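Local coordinates for protein estrogen receptor (Crassostrea gigas, PDB 4N1Y) that is an oyster nuclear receptor of the steroid hormone receptor family that probably regulates transcription constitutively, without needing hormone, at residues F120-A125 and R199-R204. Sequence-based numbering, arbitrary orientation.
Sequences FEQVAA and RQAGER
Two helices of the ligand-binding domain run nearly antiparallel, the short segments 152° apart with axes 9.4 Å from each other, and one glutamine, Gln122, supplies most of the surface that 120-125 brings to the contact. Gln200 holds CG anti to its backbone N (chi1 -175°) and stays extended, so the side chains of Gln200 and Gln122 cross at about a right angle, their amide planes 55° apart. Gln122 NE2 donates to Gln200 OE1 at 2.8 Å; the acceptor lies in the donor's amide plane, but the N-H arrives above the Gln200 carbonyl plane. Gln200 NE2 is hydrogen-bonded to Glu203 OE1 of the second subunit. Ala201 presents its methyl to both neighbours: Gln122 OE1 rests 3.7 Å from Ala201 CB, and Val123 CG2, beside its own backbone N, meets the same CB at 4.1 Å. Arg204 reaches back along its helix, extended to NE, and lays one guanidinium face over Gln200 CG, 3.9 Å from the plane. Gln122 OE1 approaches this group obliquely, 3.7 Å from Arg204 NH1, where the positive charge may polarise the amide; Arg204 NE forms a salt bridge with Glu203 OE2 of the second subunit. An alanine in place of Gln122 has no amide to offer Gln200 OE1 and would probably weaken the link between the helices and loosen the packing over Ala201. The contact thus joins helix 117-132 to helix 187-215, probably the long helix through which nuclear receptor ligand-binding domains dimerise, at the subunit interface, where Val153 of the second subunit packs on Gln122, while Leu83 of helix 67-89 touches both Val123 and Ala201 and Leu98 of strand 97-99 touches Val123.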
loop_
_atom_site.group_PDB
_atom_site.type_symbol
_atom_site.label_atom_id
_atom_site.label_comp_id
_atom_site.label_asym_id
_atom_site.label_seq_id
_atom_site.Cartn_x
_atom_site.Cartn_y
_atom_site.Cartn_z
ATOM N N PHE B 120 1.360 11.075 10.134
ATOM C CA PHE B 120 0.148 11.058 10.953
ATOM C C PHE B 120 -1.078 11.603 10.229
ATOM O O PHE B 120 -2.209 11.200 10.526
ATOM C CB PHE B 120 0.369 11.823 12.248
ATOM C CG PHE B 120 1.310 11.142 13.173
ATOM C CD1 PHE B 120 1.529 9.779 13.060
ATOM C CD2 PHE B 120 1.991 11.851 14.146
ATOM C CE1 PHE B 120 2.411 9.137 13.903
ATOM C CE2 PHE B 120 2.869 11.217 14.996
ATOM C CZ PHE B 120 3.082 9.859 14.875
ATOM N N GLU B 121 -0.857 12.475 9.249
ATOM C CA GLU B 121 -1.974 12.998 8.475
ATOM C C GLU B 121 -2.641 11.914 7.649
ATOM O O GLU B 121 -3.850 11.913 7.476
ATOM C CB GLU B 121 -1.507 14.117 7.558
ATOM C CG GLU B 121 -1.714 15.501 8.113
ATOM C CD GLU B 121 -1.311 16.561 7.116
ATOM O OE1 GLU B 121 -1.540 16.358 5.903
ATOM O OE2 GLU B 121 -0.823 17.625 7.544
ATOM N N GLN B 122 -1.845 10.976 7.158
ATOM C CA GLN B 122 -2.366 9.842 6.434
ATOM C C GLN B 122 -3.109 8.876 7.379
ATOM O O GLN B 122 -4.211 8.399 7.080
ATOM C CB GLN B 122 -1.227 9.148 5.697
ATOM C CG GLN B 122 -1.674 8.152 4.651
ATOM C CD GLN B 122 -0.538 7.724 3.757
ATOM O OE1 GLN B 122 0.625 7.725 4.167
ATOM N NE2 GLN B 122 -0.858 7.392 2.513
ATOM N N VAL B 123 -2.493 8.589 8.518
ATOM C CA VAL B 123 -3.113 7.736 9.523
ATOM C C VAL B 123 -4.416 8.290 10.046
ATOM O O VAL B 123 -5.418 7.587 10.090
ATOM C CB VAL B 123 -2.184 7.505 10.726
ATOM C CG1 VAL B 123 -2.907 6.692 11.782
ATOM C CG2 VAL B 123 -0.917 6.794 10.283
ATOM N N ALA B 124 -4.383 9.556 10.459
ATOM C CA ALA B 124 -5.569 10.256 10.948
ATOM C C ALA B 124 -6.728 10.214 9.933
ATOM O O ALA B 124 -7.886 10.005 10.314
ATOM C CB ALA B 124 -5.216 11.680 11.278
ATOM N N ALA B 125 -6.408 10.398 8.649
ATOM C CA ALA B 125 -7.410 10.319 7.588
ATOM C C ALA B 125 -7.966 8.903 7.478
ATOM O O ALA B 125 -9.168 8.708 7.308
ATOM C CB ALA B 125 -6.815 10.752 6.248
ATOM N N ARG B 199 -0.086 0.930 4.450
ATOM C CA ARG B 199 1.175 0.437 3.912
ATOM C C ARG B 199 2.124 1.596 3.579
ATOM O O ARG B 199 3.307 1.570 3.921
ATOM C CB ARG B 199 0.908 -0.409 2.667
ATOM C CG ARG B 199 2.148 -0.853 1.911
ATOM C CD ARG B 199 2.916 -1.920 2.683
ATOM N NE ARG B 199 2.144 -3.142 2.937
ATOM C CZ ARG B 199 2.168 -4.236 2.170
ATOM N NH1 ARG B 199 2.898 -4.262 1.059
ATOM N NH2 ARG B 199 1.439 -5.301 2.499
ATOM N N GLN B 200 1.596 2.618 2.919
ATOM C CA GLN B 200 2.379 3.795 2.585
ATOM C C GLN B 200 2.839 4.494 3.874
ATOM O O GLN B 200 4.005 4.879 4.015
ATOM C CB GLN B 200 1.574 4.734 1.692
ATOM C CG GLN B 200 2.363 5.925 1.212
ATOM C CD GLN B 200 1.633 6.705 0.146
ATOM O OE1 GLN B 200 0.406 6.697 0.081
ATOM N NE2 GLN B 200 2.388 7.378 -0.707
ATOM N N ALA B 201 1.924 4.639 4.822
ATOM C CA ALA B 201 2.285 5.242 6.094
ATOM C C ALA B 201 3.350 4.417 6.824
ATOM O O ALA B 201 4.260 4.972 7.442
ATOM C CB ALA B 201 1.054 5.407 6.972
ATOM N N GLY B 202 3.246 3.098 6.743
ATOM C CA GLY B 202 4.180 2.221 7.427
ATOM C C GLY B 202 5.587 2.420 6.920
ATOM O O GLY B 202 6.542 2.552 7.698
ATOM N N GLU B 203 5.704 2.460 5.600
ATOM C CA GLU B 203 6.988 2.593 4.925
ATOM C C GLU B 203 7.685 3.875 5.340
ATOM O O GLU B 203 8.888 3.892 5.663
ATOM C CB GLU B 203 6.768 2.561 3.418
ATOM C CG GLU B 203 7.995 2.661 2.548
ATOM C CD GLU B 203 8.669 1.323 2.368
ATOM O OE1 GLU B 203 8.177 0.324 2.931
ATOM O OE2 GLU B 203 9.671 1.262 1.632
ATOM N N ARG B 204 6.920 4.958 5.323
ATOM C CA ARG B 204 7.446 6.240 5.740
ATOM C C ARG B 204 7.770 6.208 7.220
ATOM O O ARG B 204 8.766 6.789 7.659
ATOM C CB ARG B 204 6.451 7.336 5.419
ATOM C CG ARG B 204 6.295 7.523 3.935
ATOM C CD ARG B 204 5.172 8.461 3.613
ATOM N NE ARG B 204 5.183 8.800 2.201
ATOM C CZ ARG B 204 4.191 9.423 1.585
ATOM N NH1 ARG B 204 3.105 9.767 2.267
ATOM N NH2 ARG B 204 4.283 9.699 0.293
#